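Local coordinates for protein phenylacetaldehyde dehydrogenase (Burkholderia cenocepacia, PDB 4O5H) that probably catalyses the NAD-dependent oxidation of phenylacetaldehyde to phenylacetate, as a member of the aldehyde dehydrogenase family, at residues Gly45-Val50 with Ile59-Glu64; Gln72-Ala77 with Ser249-Ile254; Ala382-Arg387 with Pro398-Asp403; Phe376-Arg381 with Ala407-Arg412. All blocks are in the same frame, centred on the assembly; numbering follows the deposited sequence. Where two conformers were deposited one is given.

Contact 1 of 4, residues Gly45-Val50 with Ile59-Glu64; sequences GRQLDV and IARVPE
Q47 sets CG anti to its carbonyl carbon (chi1 -67°) and runs on extended, whereas the R61 chain bends where NE is placed (chi3 76°), and the two cross at about a right angle on one face of a beta hairpin. Q47 OE1 lies over the centre of the R61 guanidinium, 3.3 Å from CZ, where no R61 N-H points at it. Long flexible polar chains suit this face, which also bears D49.

The other face is apolar. L48 CD1 packs at 3.7 Å on V62 CG2, while V50 CG2 reaches V62 CG1; branched L48, V50 and V62 form this layer, with A60 beside V50, and both valines touch L215 of helix 215-227, as does I59. At the bulged end I59 and A60 both face V50 in a classic beta bulge: V50 N donates to A60 O and I59 N to V50 O. V50 precedes V51, which joins D119 and D212 at a sodium ion.

At the opposite end R46 and E64 make a long, purely electrostatic pair, OE1 being well out of the guanidinium plane. Between D49 and R61 the long salt bridge is supplemented by a water donating to D49 OD1 (2.7 Å) and accepting from R61 NE (2.8 Å).

Contact 2 of 4, residues Gln72-Ala77 with Ser249-Ile254; sequences QAVAAA and SRDPRI
V74 meets D251 tip to tip: its CG1 methyl sits 3.7 Å from D251 OD2, and the same methyl lies over one face of the R253 guanidinium, 3.7 Å from NE. Beside it, A75 CB touches R253 NH1 at 3.7 Å, and V74 CG2 crosses to I254 CG2 at 4.1 Å. A branched residue suits this place because its two methyls spread over several neighbours, CG1 on D251 and R253, CG2 on D251 and I254, and alanine keeps the next helical position low enough for the guanidinium to lie close to the helix.

The polar pair that V74 touches is held by its own bonds. R253 grips D251 side-on, NE giving to OD1 (3.0 Å, 177°) and NH2 to OD2 (2.9 Å, 175°), both within the guanidinium plane and on syn lone pairs. The anti lone pair of OD1 takes the backbone N of R253 at 2.9 Å, an Asx turn, and the type I turn from D251 to I254 carries the arginine back to its partner.

Further out, R253 NH2 also makes a weak bond to Q71 O, and R253 O accepts from R78 NH1, both on helix 67-82. The contact thereby joins that helix to the connection leaving helix 241-250 for strand 256-260, in what is probably the Rossmann-like NAD-binding domain of the family; V206 of strand 204-208 also touches V74.

With three donors on its oxygens, buried D251 is probably kept ionised, and the pair, its charges largely balanced, probably offers a surface that an aliphatic side chain can cover.

Contact 3 of 4, residues Ala382-Arg387 with Pro398-Asp403; sequences AAAGGR and PTVLVD
The flat groups here are peptide units, and A384 and V400 bring them together. V400 N approaches the A384 carbonyl from above its plane, 36° out of it, at 2.9 Å from A384 O, and T399 CA adds a C-H contact to the same oxygen. The V400 carbonyl is met nearly end-on by A383 N, 2.8 Å from V400 O, with a second, weak bond from A384 N to that oxygen.

Two consecutive residues therefore face one: A383 and A384 opposite V400 form a classic beta bulge, and the register slips by one from the A382-L401 pair. This distorted strand, 381-384, is an outermost strand, within this chain, of the seven-stranded mixed sheet, antiparallel to 399-402. Small alanines suit it because helices pack close: A384 touches A338 and A341 of helix 330-343, and A382 lies against F376 and, through CB, L401 CD2 at 4.1 Å.

Beyond the bulge two glycines carry the chain on beside P398 and T399. G385 has positive phi (73°), and a CB there would run into P398 O, which its CA instead approaches to 3.3 Å. G386 N donates to T399 OG1 at 3.0 Å. The threonine turns that hydroxyl anti to its own carbonyl carbon (chi1 -62°), and OG1 is also hydrogen-bonded to the backbone O of E397.

Contact 4 of 4, residues Phe376-Arg381 with Ala407-Arg412; sequences FGEGAR and AMRVVR
M408 and E378 make the close-packed part of this contact. The methionine chain is extended beyond CG, chi3 of -179° setting CE straight out, and that methyl rests 3.5 Å from E378 O; SD packs 4.1 Å from A380 CB. A long, unbranched, apolar side chain suits the task, since it must span from the start of helix 409-412 to the end of helix 362-378 while remaining buried. There G379 closes the earlier helix in a Schellman motif, its positive phi (113°) fitting glycine, and the turn brings A380 round to the sulfur.

The other part faces outward and is wetter. E378 reaches with its carboxylate to the beginning of helix 409-412, where M408 holds the N-cap position, and the syn lone pair of OE1 accepts from R409 N at 2.9 Å (161°). One water donates to OE1 and accepts from V410 N at 3.0 Å, extending the glutamate's reach to the next residue; another donates to A407 O at 2.9 Å and lies beside OE2. The R409 guanidinium does not join in: it turns to E413.

At the N terminus of a helix, backbone N-H groups lack carbonyl partners in their own turn; E378 serves R409 N directly and V410 N through water. These first-turn N-H groups would favour a negative charge on E378, whose bond and water bridge join the two helix ends.

How the contacts relate
From the N terminus, contact 1 comes first, closing the short hairpin of strands 47-52 and 57-63. The chain then runs straight into helix 67-82, whose contact 2 closes a far longer loop, about 170 residues, returning after helix 241-250. These two are in series, their centres about 22 Å apart. Later, contact 4 joins the end of helix 362-378 to the start of helix 409-412, the helices flanking strands 381-384 and 399-402 in the chain. Contact 3, the pairing of those strands, falls inside that loop and adds 381-384 to the edge of the seven-stranded sheet. Contacts 3 and 4 touch, notably where D403 OD2 meets R381 NE in a salt bridge. Contacts 2 and 3 lie on opposite sides of the chain's centre.

Contact 1 of 4, residues Gly45-Val50 with Ile59-Glu64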
# COMPACT_ATOMS: atom_id res chain seq x y z
N GLY A 45 -17.28 -14.49 28.90
CA GLY A 45 -16.52 -15.20 29.89
C GLY A 45 -15.53 -16.28 29.37
O GLY A 45 -14.79 -16.82 30.15
N ARG A 46 -15.50 -16.60 28.08
CA ARG A 46 -14.66 -17.69 27.60
C ARG A 46 -13.19 -17.36 27.69
O ARG A 46 -12.78 -16.20 27.59
CB ARG A 46 -14.99 -18.10 26.15
CG ARG A 46 -16.26 -18.98 26.03
CD ARG A 46 -16.42 -19.63 24.64
NE ARG A 46 -16.88 -18.64 23.71
CZ ARG A 46 -17.57 -18.89 22.59
NH1 ARG A 46 -17.90 -20.13 22.23
NH2 ARG A 46 -17.92 -17.88 21.81
N GLN A 47 -12.38 -18.40 27.87
CA GLN A 47 -10.95 -18.24 27.94
C GLN A 47 -10.24 -19.26 27.07
O GLN A 47 -10.75 -20.32 26.80
CB GLN A 47 -10.48 -18.46 29.37
CG GLN A 47 -10.93 -17.42 30.37
CD GLN A 47 -10.52 -17.82 31.77
OE1 GLN A 47 -11.12 -18.70 32.37
NE2 GLN A 47 -9.48 -17.21 32.27
N LEU A 48 -9.02 -18.96 26.70
CA LEU A 48 -8.19 -19.99 26.09
C LEU A 48 -6.91 -20.24 26.85
O LEU A 48 -6.40 -19.38 27.53
CB LEU A 48 -7.95 -19.69 24.62
CG LEU A 48 -7.22 -18.42 24.32
CD1 LEU A 48 -5.74 -18.68 24.34
CD2 LEU A 48 -7.63 -17.96 22.96
N ASP A 49 -6.45 -21.48 26.76
CA ASP A 49 -5.25 -21.92 27.44
C ASP A 49 -3.98 -21.40 26.81
O ASP A 49 -3.86 -21.35 25.62
CB ASP A 49 -5.15 -23.44 27.42
CG ASP A 49 -6.19 -24.10 28.28
OD1 ASP A 49 -6.80 -23.47 29.19
OD2 ASP A 49 -6.39 -25.30 28.06
N VAL A 50 -3.03 -21.05 27.67
CA VAL A 50 -1.69 -20.76 27.26
C VAL A 50 -0.81 -21.93 27.68
O VAL A 50 -0.78 -22.31 28.85
CB VAL A 50 -1.18 -19.48 27.90
CG1 VAL A 50 0.17 -19.11 27.34
CG2 VAL A 50 -2.17 -18.37 27.64
N ILE A 59 0.09 -22.97 31.42
CA ILE A 59 0.71 -22.06 32.37
C ILE A 59 -0.17 -20.84 32.72
O ILE A 59 0.16 -20.10 33.63
CB ILE A 59 2.11 -21.57 31.87
CG1 ILE A 59 2.03 -20.94 30.47
CG2 ILE A 59 3.08 -22.73 31.85
CD1 ILE A 59 3.26 -20.19 30.01
N ALA A 60 -1.20 -20.59 31.92
CA ALA A 60 -2.04 -19.43 32.08
C ALA A 60 -3.28 -19.63 31.24
O ALA A 60 -3.33 -20.52 30.40
CB ALA A 60 -1.33 -18.13 31.64
N ARG A 61 -4.25 -18.74 31.44
CA ARG A 61 -5.42 -18.62 30.59
C ARG A 61 -5.68 -17.15 30.29
O ARG A 61 -5.50 -16.30 31.14
CB ARG A 61 -6.61 -19.21 31.30
CG ARG A 61 -6.40 -20.65 31.74
CD ARG A 61 -7.56 -21.14 32.57
NE ARG A 61 -8.71 -21.45 31.73
CZ ARG A 61 -9.94 -21.73 32.20
NH1 ARG A 61 -10.19 -21.73 33.52
NH2 ARG A 61 -10.93 -22.00 31.33
N VAL A 62 -6.11 -16.86 29.08
CA VAL A 62 -6.43 -15.47 28.69
C VAL A 62 -7.83 -15.43 28.08
O VAL A 62 -8.36 -16.47 27.67
CB VAL A 62 -5.40 -14.89 27.71
CG1 VAL A 62 -4.01 -14.93 28.32
CG2 VAL A 62 -5.45 -15.59 26.36
N PRO A 63 -8.44 -14.22 28.01
CA PRO A 63 -9.73 -14.15 27.37
C PRO A 63 -9.73 -14.60 25.92
O PRO A 63 -8.78 -14.32 25.18
CB PRO A 63 -10.11 -12.68 27.49
CG PRO A 63 -9.38 -12.23 28.73
CD PRO A 63 -8.05 -12.93 28.57
N GLU A 64 -10.84 -15.23 25.54
CA GLU A 64 -11.13 -15.57 24.16
C GLU A 64 -12.17 -14.59 23.59
O GLU A 64 -13.38 -14.80 23.72
CB GLU A 64 -11.65 -17.00 24.09
CG GLU A 64 -11.83 -17.46 22.66
CD GLU A 64 -12.93 -18.46 22.46
OE1 GLU A 64 -13.15 -19.37 23.27
OE2 GLU A 64 -13.58 -18.32 21.45
O HOH W 1 -8.61 -14.87 31.19
O HOH W 2 -8.99 -21.92 28.98

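Contact 2 of 4, residues Gln72-Ala77 with Ser249-Ile254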
# COMPACT_ATOMS: atom_id res chain seq x y z
N GLN A 72 -15.76 -3.31 20.73
CA GLN A 72 -15.54 -2.39 21.88
C GLN A 72 -14.15 -1.78 21.87
O GLN A 72 -13.98 -0.61 22.20
CB GLN A 72 -15.77 -3.07 23.22
CG GLN A 72 -17.20 -3.48 23.39
CD GLN A 72 -18.15 -2.30 23.58
OE1 GLN A 72 -17.76 -1.18 23.96
NE2 GLN A 72 -19.39 -2.52 23.23
N ALA A 73 -13.15 -2.58 21.57
CA ALA A 73 -11.78 -2.08 21.48
C ALA A 73 -11.60 -1.03 20.37
O ALA A 73 -10.92 -0.03 20.55
CB ALA A 73 -10.80 -3.24 21.27
N VAL A 74 -12.21 -1.31 19.22
CA VAL A 74 -12.19 -0.37 18.11
C VAL A 74 -12.90 0.91 18.49
O VAL A 74 -12.39 1.97 18.21
CB VAL A 74 -12.77 -1.03 16.84
CG1 VAL A 74 -12.96 0.00 15.74
CG2 VAL A 74 -11.82 -2.17 16.35
N ALA A 75 -14.04 0.79 19.17
CA ALA A 75 -14.78 1.98 19.63
C ALA A 75 -13.89 2.83 20.56
O ALA A 75 -13.87 4.04 20.40
CB ALA A 75 -16.07 1.60 20.32
N ALA A 76 -13.12 2.19 21.44
CA ALA A 76 -12.24 2.91 22.34
C ALA A 76 -11.11 3.61 21.59
O ALA A 76 -10.78 4.75 21.89
CB ALA A 76 -11.68 1.98 23.41
N ALA A 77 -10.49 2.89 20.63
CA ALA A 77 -9.42 3.46 19.86
C ALA A 77 -9.90 4.64 19.03
O ALA A 77 -9.21 5.65 18.93
CB ALA A 77 -8.76 2.41 18.96
N SER A 249 -10.13 -7.12 11.19
CA SER A 249 -9.89 -6.80 9.77
C SER A 249 -11.09 -6.24 9.03
O SER A 249 -10.92 -5.39 8.13
CB SER A 249 -9.33 -8.01 9.00
OG SER A 249 -10.32 -9.02 8.79
N ARG A 250 -12.31 -6.65 9.41
CA ARG A 250 -13.53 -6.24 8.73
C ARG A 250 -14.15 -4.96 9.30
O ARG A 250 -15.15 -4.47 8.77
CB ARG A 250 -14.62 -7.31 8.88
CG ARG A 250 -14.35 -8.67 8.34
CD ARG A 250 -15.66 -9.50 8.34
NE ARG A 250 -16.22 -9.64 9.70
CZ ARG A 250 -15.95 -10.65 10.54
NH1 ARG A 250 -15.13 -11.62 10.17
NH2 ARG A 250 -16.49 -10.69 11.75
N ASP A 251 -13.63 -4.44 10.41
CA ASP A 251 -14.28 -3.33 11.06
C ASP A 251 -14.08 -2.08 10.21
O ASP A 251 -12.96 -1.72 9.93
CB ASP A 251 -13.75 -3.13 12.48
CG ASP A 251 -14.68 -2.28 13.32
OD1 ASP A 251 -15.03 -1.17 12.91
OD2 ASP A 251 -15.06 -2.73 14.44
N PRO A 252 -15.18 -1.41 9.80
CA PRO A 252 -14.98 -0.25 8.92
C PRO A 252 -14.47 0.95 9.66
O PRO A 252 -14.17 1.96 9.06
CB PRO A 252 -16.39 0.00 8.33
CG PRO A 252 -17.34 -0.59 9.36
CD PRO A 252 -16.61 -1.80 9.90
N ARG A 253 -14.37 0.88 10.98
CA ARG A 253 -13.90 2.03 11.77
C ARG A 253 -12.41 2.06 12.02
O ARG A 253 -11.91 3.03 12.61
CB ARG A 253 -14.66 2.14 13.11
CG ARG A 253 -16.16 2.20 12.97
CD ARG A 253 -16.83 1.93 14.30
NE ARG A 253 -16.50 0.57 14.79
CZ ARG A 253 -16.81 0.12 16.02
NH1 ARG A 253 -17.43 0.92 16.91
NH2 ARG A 253 -16.49 -1.11 16.38
N ILE A 254 -11.68 1.01 11.61
CA ILE A 254 -10.23 1.13 11.50
C ILE A 254 -9.88 1.82 10.19
O ILE A 254 -10.64 1.79 9.23
CB ILE A 254 -9.48 -0.20 11.69
CG1 ILE A 254 -9.74 -1.18 10.56
CG2 ILE A 254 -9.85 -0.83 13.01
CD1 ILE A 254 -8.72 -2.30 10.50

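Contact 3 of 4, residues Ala382-Arg387 with Pro398-Asp403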
# COMPACT_ATOMS: atom_id res chain seq x y z
N ALA A 382 18.02 -36.96 4.33
CA ALA A 382 18.48 -36.15 5.45
C ALA A 382 19.97 -36.32 5.68
O ALA A 382 20.46 -37.40 5.96
CB ALA A 382 17.72 -36.53 6.70
N ALA A 383 20.72 -35.24 5.52
CA ALA A 383 22.11 -35.22 5.89
C ALA A 383 22.23 -35.02 7.39
O ALA A 383 23.27 -35.30 7.98
CB ALA A 383 22.84 -34.10 5.17
N ALA A 384 21.17 -34.47 7.99
CA ALA A 384 21.10 -34.37 9.43
C ALA A 384 19.64 -34.33 9.84
O ALA A 384 18.82 -33.81 9.10
CB ALA A 384 21.84 -33.13 9.90
N GLY A 385 19.33 -34.84 11.03
CA GLY A 385 18.01 -34.73 11.61
C GLY A 385 16.96 -35.60 10.96
O GLY A 385 17.26 -36.70 10.53
N GLY A 386 15.73 -35.10 10.87
CA GLY A 386 14.62 -35.82 10.26
C GLY A 386 13.40 -36.25 11.12
O GLY A 386 12.26 -36.41 10.60
N ARG A 387 13.55 -36.41 12.43
CA ARG A 387 12.32 -36.64 13.20
C ARG A 387 11.84 -35.67 14.30
O ARG A 387 12.49 -34.65 14.72
CB ARG A 387 12.34 -38.03 13.82
CG ARG A 387 13.62 -38.28 14.57
CD ARG A 387 14.45 -39.26 13.74
NE ARG A 387 15.81 -38.78 13.58
CZ ARG A 387 16.86 -39.55 13.34
NH1 ARG A 387 18.05 -38.98 13.20
NH2 ARG A 387 16.73 -40.88 13.25
N PRO A 398 16.81 -30.29 14.26
CA PRO A 398 17.32 -29.51 13.16
C PRO A 398 17.60 -30.47 12.03
O PRO A 398 18.28 -31.47 12.22
CB PRO A 398 18.62 -28.92 13.69
CG PRO A 398 18.46 -28.91 15.16
CD PRO A 398 17.62 -30.11 15.48
N THR A 399 17.08 -30.15 10.85
CA THR A 399 17.05 -31.06 9.75
C THR A 399 17.63 -30.44 8.48
O THR A 399 17.30 -29.30 8.11
CB THR A 399 15.60 -31.51 9.51
OG1 THR A 399 15.16 -32.19 10.68
CG2 THR A 399 15.49 -32.44 8.36
N VAL A 400 18.55 -31.16 7.84
CA VAL A 400 19.14 -30.72 6.58
C VAL A 400 18.86 -31.76 5.51
O VAL A 400 19.23 -32.93 5.67
CB VAL A 400 20.66 -30.56 6.70
CG1 VAL A 400 21.29 -30.13 5.36
CG2 VAL A 400 20.98 -29.52 7.77
N LEU A 401 18.17 -31.35 4.46
CA LEU A 401 17.81 -32.20 3.36
C LEU A 401 18.64 -31.89 2.14
O LEU A 401 18.79 -30.73 1.75
CB LEU A 401 16.32 -32.04 3.02
CG LEU A 401 15.31 -32.35 4.14
CD1 LEU A 401 13.89 -32.09 3.70
CD2 LEU A 401 15.48 -33.79 4.57
N VAL A 402 19.16 -32.96 1.52
CA VAL A 402 19.90 -32.88 0.26
C VAL A 402 19.26 -33.80 -0.78
O VAL A 402 18.33 -34.52 -0.49
CB VAL A 402 21.39 -33.23 0.43
CG1 VAL A 402 22.03 -32.26 1.40
CG2 VAL A 402 21.58 -34.66 0.89
N ASP A 403 19.76 -33.73 -2.01
CA ASP A 403 19.20 -34.45 -3.14
C ASP A 403 17.81 -33.95 -3.42
O ASP A 403 16.94 -34.69 -3.88
CB ASP A 403 19.17 -35.97 -2.94
CG ASP A 403 20.55 -36.59 -2.74
OD1 ASP A 403 21.55 -36.01 -3.17
OD2 ASP A 403 20.61 -37.69 -2.17

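Contact 4 of 4, residues Phe376-Arg381 with Ala407-Arg412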
# COMPACT_ATOMS: atom_id res chain seq x y z
N PHE A 376 11.03 -36.80 2.08
CA PHE A 376 11.48 -38.19 2.00
C PHE A 376 10.69 -38.93 0.92
O PHE A 376 11.27 -39.60 0.08
CB PHE A 376 11.32 -38.94 3.33
CG PHE A 376 12.21 -38.44 4.43
CD1 PHE A 376 13.52 -38.05 4.18
CD2 PHE A 376 11.74 -38.40 5.75
CE1 PHE A 376 14.34 -37.61 5.21
CE2 PHE A 376 12.57 -37.97 6.78
CZ PHE A 376 13.86 -37.56 6.50
N GLY A 377 9.38 -38.75 0.94
CA GLY A 377 8.51 -39.35 -0.06
C GLY A 377 8.87 -38.98 -1.50
O GLY A 377 8.63 -39.75 -2.40
N GLU A 378 9.44 -37.80 -1.72
CA GLU A 378 9.80 -37.37 -3.07
C GLU A 378 11.24 -37.65 -3.43
O GLU A 378 11.65 -37.37 -4.56
CB GLU A 378 9.50 -35.88 -3.26
CG GLU A 378 8.02 -35.55 -3.18
CD GLU A 378 7.73 -34.12 -3.62
OE1 GLU A 378 7.79 -33.20 -2.85
OE2 GLU A 378 7.45 -33.93 -4.80
N GLY A 379 12.01 -38.22 -2.52
CA GLY A 379 13.38 -38.68 -2.85
C GLY A 379 14.49 -37.90 -2.17
O GLY A 379 15.66 -38.17 -2.40
N ALA A 380 14.15 -36.92 -1.35
CA ALA A 380 15.16 -36.16 -0.61
C ALA A 380 15.70 -37.03 0.48
O ALA A 380 15.03 -37.96 0.93
CB ALA A 380 14.54 -34.91 -0.00
N ARG A 381 16.92 -36.73 0.92
CA ARG A 381 17.46 -37.43 2.05
C ARG A 381 18.04 -36.50 3.08
O ARG A 381 18.47 -35.39 2.75
CB ARG A 381 18.47 -38.48 1.63
CG ARG A 381 19.87 -38.01 1.43
CD ARG A 381 20.77 -39.14 0.93
NE ARG A 381 21.91 -38.51 0.27
CZ ARG A 381 22.93 -37.97 0.92
NH1 ARG A 381 23.00 -38.04 2.23
NH2 ARG A 381 23.90 -37.36 0.25
N ALA A 407 11.26 -28.93 -7.96
CA ALA A 407 9.88 -29.39 -8.03
C ALA A 407 9.32 -29.88 -6.70
O ALA A 407 8.12 -30.07 -6.58
CB ALA A 407 9.77 -30.51 -9.07
N MET A 408 10.16 -30.15 -5.72
CA MET A 408 9.65 -30.79 -4.50
C MET A 408 8.92 -29.82 -3.60
O MET A 408 9.30 -28.65 -3.52
CB MET A 408 10.80 -31.39 -3.70
CG MET A 408 11.52 -32.52 -4.41
SD MET A 408 12.78 -33.19 -3.32
CE MET A 408 13.47 -34.44 -4.41
N ARG A 409 7.93 -30.30 -2.88
CA ARG A 409 7.15 -29.44 -1.94
C ARG A 409 8.03 -28.75 -0.89
O ARG A 409 7.84 -27.58 -0.62
CB ARG A 409 6.10 -30.23 -1.21
CG ARG A 409 5.08 -30.85 -2.13
CD ARG A 409 3.92 -31.43 -1.35
NE ARG A 409 3.30 -30.36 -0.57
CZ ARG A 409 2.57 -30.55 0.51
NH1 ARG A 409 2.31 -31.77 0.95
NH2 ARG A 409 2.08 -29.49 1.16
N VAL A 410 9.01 -29.48 -0.35
CA VAL A 410 9.93 -28.89 0.63
C VAL A 410 10.76 -27.74 0.10
O VAL A 410 11.18 -26.89 0.86
CB VAL A 410 10.92 -29.90 1.27
CG1 VAL A 410 10.19 -30.79 2.26
CG2 VAL A 410 11.66 -30.72 0.22
N VAL A 411 11.00 -27.73 -1.20
CA VAL A 411 11.69 -26.60 -1.80
C VAL A 411 10.73 -25.46 -2.15
O VAL A 411 11.12 -24.28 -2.03
CB VAL A 411 12.51 -27.01 -3.05
CG1 VAL A 411 13.26 -25.84 -3.66
CG2 VAL A 411 13.51 -28.13 -2.71
N ARG A 412 9.53 -25.78 -2.61
CA ARG A 412 8.60 -24.75 -3.08
C ARG A 412 7.84 -24.05 -1.97
O ARG A 412 7.56 -22.85 -2.06
CB ARG A 412 7.60 -25.36 -4.03
CG ARG A 412 8.39 -25.90 -5.21
CD ARG A 412 7.80 -25.58 -6.58
NE ARG A 412 7.70 -24.13 -6.78
CZ ARG A 412 8.57 -23.39 -7.47
NH1 ARG A 412 9.62 -23.93 -8.07
NH2 ARG A 412 8.36 -22.08 -7.58
O HOH W 3 8.76 -32.46 -0.57
O HOH W 4 6.23 -32.00 -5.62